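Side-chain contacts in mandelate racemase/muconate lactonizing enzyme-like protein (Roseovarius sp. TM1035, PDB 3RCY), which probably catalyses a magnesium-dependent reaction on a carboxylate substrate, in the manner of the mandelate racemase and muconate lactonizing enzyme family: residues P17-R22 / L132-H137; L73-V78 / G93-L98. All coordinates share one frame; numbering follows the deposited sequence.

Contact 1: residues P17-R22 / L132-H137; sequences PGWGGR and LYPLPH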
# COMPACT_ATOMS: atom_id res chain seq x y z
N PRO A 17 34.73 13.25 -35.70
CA PRO A 17 33.80 12.12 -35.58
C PRO A 17 32.42 12.49 -35.04
O PRO A 17 31.54 11.63 -34.98
CB PRO A 17 34.52 11.19 -34.59
CG PRO A 17 35.30 12.14 -33.72
CD PRO A 17 35.73 13.27 -34.61
N GLY A 18 32.24 13.75 -34.63
CA GLY A 18 30.91 14.28 -34.31
C GLY A 18 30.33 13.92 -32.95
O GLY A 18 29.14 13.62 -32.84
N TRP A 19 31.16 13.97 -31.90
CA TRP A 19 30.67 13.74 -30.54
C TRP A 19 29.73 14.85 -30.11
O TRP A 19 30.06 16.03 -30.22
CB TRP A 19 31.82 13.61 -29.53
CG TRP A 19 32.91 12.64 -29.90
CD1 TRP A 19 34.24 12.78 -29.63
CD2 TRP A 19 32.76 11.38 -30.58
NE1 TRP A 19 34.93 11.69 -30.11
CE2 TRP A 19 34.05 10.82 -30.70
CE3 TRP A 19 31.66 10.67 -31.10
CZ2 TRP A 19 34.29 9.58 -31.32
CZ3 TRP A 19 31.89 9.44 -31.73
CH2 TRP A 19 33.20 8.91 -31.83
N GLY A 20 28.56 14.46 -29.61
CA GLY A 20 27.49 15.40 -29.31
C GLY A 20 26.34 15.35 -30.30
O GLY A 20 25.38 16.11 -30.15
N GLY A 21 26.42 14.47 -31.30
CA GLY A 21 25.30 14.22 -32.22
C GLY A 21 25.44 14.87 -33.59
O GLY A 21 26.43 15.55 -33.87
N ARG A 22 24.43 14.67 -34.45
CA ARG A 22 24.50 15.11 -35.85
C ARG A 22 24.40 16.63 -36.03
O ARG A 22 25.01 17.18 -36.95
CB ARG A 22 23.42 14.42 -36.69
CG ARG A 22 23.74 12.98 -37.06
CD ARG A 22 22.74 12.45 -38.08
NE ARG A 22 23.04 11.07 -38.50
CZ ARG A 22 22.69 9.98 -37.82
NH1 ARG A 22 22.01 10.07 -36.68
NH2 ARG A 22 23.03 8.79 -38.29
N LEU A 132 33.53 7.47 -22.28
CA LEU A 132 34.78 6.96 -22.84
C LEU A 132 34.72 7.01 -24.36
O LEU A 132 33.93 6.31 -24.99
CB LEU A 132 35.05 5.53 -22.36
CG LEU A 132 35.18 5.38 -20.85
CD1 LEU A 132 35.34 3.92 -20.45
CD2 LEU A 132 36.35 6.23 -20.35
N TYR A 133 35.56 7.87 -24.95
CA TYR A 133 35.62 8.02 -26.41
C TYR A 133 36.90 7.35 -26.94
O TYR A 133 37.87 7.21 -26.18
CB TYR A 133 35.61 9.50 -26.80
CG TYR A 133 34.32 10.21 -26.47
CD1 TYR A 133 33.18 10.01 -27.25
CD2 TYR A 133 34.23 11.08 -25.38
CE1 TYR A 133 31.98 10.66 -26.95
CE2 TYR A 133 33.04 11.74 -25.07
CZ TYR A 133 31.91 11.52 -25.87
OH TYR A 133 30.72 12.15 -25.59
N PRO A 134 36.89 6.94 -28.22
CA PRO A 134 38.10 6.34 -28.80
C PRO A 134 39.29 7.28 -28.69
O PRO A 134 39.15 8.49 -28.92
CB PRO A 134 37.73 6.12 -30.28
CG PRO A 134 36.25 6.14 -30.32
CD PRO A 134 35.80 7.03 -29.21
N LEU A 135 40.43 6.73 -28.31
CA LEU A 135 41.71 7.43 -28.40
C LEU A 135 42.17 7.43 -29.87
O LEU A 135 41.60 6.70 -30.69
CB LEU A 135 42.74 6.76 -27.48
CG LEU A 135 42.45 6.89 -25.97
CD1 LEU A 135 43.51 6.16 -25.15
CD2 LEU A 135 42.36 8.36 -25.54
N PRO A 136 43.18 8.25 -30.22
CA PRO A 136 43.57 8.38 -31.64
C PRO A 136 44.00 7.09 -32.36
O PRO A 136 43.87 7.01 -33.58
CB PRO A 136 44.72 9.38 -31.60
CG PRO A 136 44.45 10.20 -30.38
CD PRO A 136 43.90 9.22 -29.37
N HIS A 137 44.50 6.11 -31.62
CA HIS A 137 44.92 4.83 -32.23
C HIS A 137 43.80 3.78 -32.26
O HIS A 137 43.98 2.69 -32.82
CB HIS A 137 46.14 4.27 -31.50
CG HIS A 137 45.85 3.81 -30.11
ND1 HIS A 137 45.39 4.67 -29.13
CD2 HIS A 137 45.93 2.59 -29.53
CE1 HIS A 137 45.22 4.00 -28.00
NE2 HIS A 137 45.54 2.73 -28.22
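Trp19 and Tyr133 lie face to face in an offset stack, the five-membered ring of the indole against the phenol ring with centroids 4.2 Å apart and planes 25° from parallel. The overlap is one-sided. Tyr133 presents its CD1-CE1 side, and CD1 sits 3.6 Å from Trp19 CD2, close to the bond the two indole rings share. The two side chains run past each other in opposite directions. Trp19 CG stands opposite the carbonyl carbon (chi1 -51°), which carries the indole over the tyrosine. Beyond the stack, Pro134 CD reaches Trp19 CZ2 at 3.6 Å. The other indole face is covered from within its own loop: Pro17 CG stands 3.4 Å above the plane, and Trp19 is sandwiched between Pro17 and Tyr133. In the enolase superfamily the loop between the first two strands of the N-terminal domain, of which 17-22 is part, typically closes over the mouth of the barrel, and probably does so here; it meets the loop leaving barrel strand 126-131. The side chain of Tyr133 is about 10 Å from the bound magnesium ion, consistent with a place at the rim of the active site. Trp19 is set there by a type II beta turn from Gly18 to Gly21, closed by a 3.2 Å bond from Gly21 N to Gly18 O; at its third position, Gly20 has phi 107°, where a CB would jam against Trp19 O. Ile338 touches both stacked rings. Ser153 OG makes a hydrogen bond with Tyr133 O, while Ile140 and Phe143 back Pro134.

Contact 2: residues L73-V78 / G93-L98; sequences LMFRRV and GAFSGL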
# COMPACT_ATOMS: atom_id res chain seq x y z
N LEU A 73 5.57 32.80 -16.24
CA LEU A 73 4.46 33.09 -17.14
C LEU A 73 4.69 32.47 -18.52
O LEU A 73 3.80 31.83 -19.07
CB LEU A 73 4.23 34.60 -17.26
CG LEU A 73 3.10 35.06 -18.20
CD1 LEU A 73 1.75 34.47 -17.82
CD2 LEU A 73 3.02 36.58 -18.25
N MET A 74 5.88 32.67 -19.07
CA MET A 74 6.18 32.16 -20.40
C MET A 74 6.14 30.63 -20.43
O MET A 74 5.63 30.05 -21.38
CB MET A 74 7.50 32.71 -20.95
CG MET A 74 7.40 34.21 -21.26
SD MET A 74 8.81 34.84 -22.17
CE MET A 74 9.99 35.02 -20.83
N PHE A 75 6.64 29.99 -19.37
CA PHE A 75 6.48 28.55 -19.26
C PHE A 75 5.00 28.13 -19.28
O PHE A 75 4.62 27.26 -20.08
CB PHE A 75 7.20 27.95 -18.03
CG PHE A 75 6.98 26.46 -17.89
CD1 PHE A 75 7.79 25.56 -18.57
CD2 PHE A 75 5.93 25.97 -17.11
CE1 PHE A 75 7.57 24.18 -18.46
CE2 PHE A 75 5.70 24.60 -16.99
CZ PHE A 75 6.53 23.70 -17.67
N ARG A 76 4.18 28.76 -18.45
CA ARG A 76 2.75 28.44 -18.41
C ARG A 76 2.07 28.59 -19.77
O ARG A 76 1.23 27.77 -20.13
CB ARG A 76 1.99 29.27 -17.37
CG ARG A 76 2.36 29.03 -15.88
CD ARG A 76 2.38 27.54 -15.49
NE ARG A 76 1.13 26.84 -15.80
CZ ARG A 76 0.87 25.59 -15.45
NH1 ARG A 76 1.76 24.88 -14.76
NH2 ARG A 76 -0.30 25.04 -15.80
N ARG A 77 2.40 29.66 -20.49
CA ARG A 77 1.84 29.90 -21.81
C ARG A 77 2.15 28.76 -22.78
O ARG A 77 1.25 28.25 -23.43
CB ARG A 77 2.39 31.20 -22.40
CG ARG A 77 1.80 32.46 -21.83
CD ARG A 77 2.50 33.66 -22.45
NE ARG A 77 1.97 34.93 -21.99
CZ ARG A 77 2.63 36.09 -22.05
NH1 ARG A 77 3.86 36.14 -22.56
NH2 ARG A 77 2.07 37.19 -21.59
N VAL A 78 3.42 28.36 -22.86
CA VAL A 78 3.82 27.32 -23.80
C VAL A 78 3.29 25.95 -23.35
O VAL A 78 2.77 25.18 -24.15
CB VAL A 78 5.37 27.26 -24.00
CG1 VAL A 78 5.74 26.20 -25.02
CG2 VAL A 78 5.89 28.62 -24.45
N GLY A 93 10.69 21.38 -25.82
CA GLY A 93 12.05 21.43 -26.38
C GLY A 93 12.34 22.79 -27.00
O GLY A 93 13.41 23.38 -26.78
N ALA A 94 11.38 23.28 -27.78
CA ALA A 94 11.47 24.62 -28.36
C ALA A 94 11.58 25.69 -27.27
O ALA A 94 12.53 26.48 -27.26
CB ALA A 94 10.27 24.89 -29.28
N PHE A 95 10.62 25.70 -26.34
CA PHE A 95 10.65 26.65 -25.23
C PHE A 95 11.97 26.65 -24.45
O PHE A 95 12.49 27.72 -24.12
CB PHE A 95 9.49 26.45 -24.25
CG PHE A 95 9.59 27.34 -23.03
CD1 PHE A 95 9.36 28.71 -23.13
CD2 PHE A 95 9.95 26.81 -21.79
CE1 PHE A 95 9.48 29.55 -22.01
CE2 PHE A 95 10.07 27.64 -20.66
CZ PHE A 95 9.83 29.01 -20.78
N SER A 96 12.48 25.46 -24.13
CA SER A 96 13.65 25.33 -23.24
C SER A 96 14.87 26.12 -23.74
O SER A 96 15.52 26.83 -22.97
CB SER A 96 14.03 23.86 -23.05
OG SER A 96 12.96 23.10 -22.53
N GLY A 97 15.17 25.97 -25.03
CA GLY A 97 16.26 26.70 -25.66
C GLY A 97 16.05 28.20 -25.58
O GLY A 97 16.99 28.95 -25.30
N LEU A 98 14.82 28.64 -25.82
CA LEU A 98 14.46 30.06 -25.76
C LEU A 98 14.57 30.59 -24.32
O LEU A 98 15.00 31.73 -24.10
CB LEU A 98 13.05 30.26 -26.31
CG LEU A 98 12.83 29.83 -27.78
CD1 LEU A 98 11.35 29.68 -28.12
CD2 LEU A 98 13.52 30.79 -28.74
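Phe95 packs against a helical turn held by the backbone bond from Val78 N to Met74 O (3.2 Å) and the shorter one from Arg77 N to Leu73 O (2.9 Å). With CG anti to the nitrogen of its own residue (chi1 174°), Phe95 extends from helix 89-110 into the span between the axes of 73-78 and 93-98, nearly antiparallel at 164° and 10.6 Å apart at closest approach. Its far end reaches the neighbouring backbone, CZ coming within 3.6 Å of Phe75 N. On one side CE1 lies 3.9 Å from Met74 CB; nearer the root, CD1 meets Val78 CG2 at 3.7 Å. The other side of the ring, through CE2, abuts the edge of Phe75 at CD1, 3.7 Å away and near the plane of that ring, the two planes inclined at 65°. Were Phe95 replaced by an alanine, the space among Met74, Phe75 and Val78 would probably be left unfilled and the Phe75 ring edge would lose one neighbour. This helix pair belongs to the N-terminal capping domain of the enolase superfamily, and the loop joining it carries Arg86 and Pro87 of a ribofuranose pocket. Arg77 makes salt bridges with Glu66 and with Glu391 of a second subunit. Between the two segments buried apolar side chains meet, with Phe95 also resting on backbone atoms, so cohesion here probably rests on close fit and exclusion of water.

In the fold
From the N terminus, strand 4-12 leads into the loop that carries 17-22, the first half of contact 1. The chain then completes the three-stranded antiparallel sheet and adds helix 48-63 before entering helix 71-80. Contact 2 closes the short connection from there to helix 89-110, with 14 residues between its segments. After that helix, strand 126-131 enters the barrel sheet, and the loop behind it closes contact 1 across 109 residues. Contact 2 is therefore nested inside contact 1. The two centres lie 32 Å apart, on opposite sides of the chain's centre: contact 2 works within the capping domain, whereas contact 1 joins that domain to the barrel.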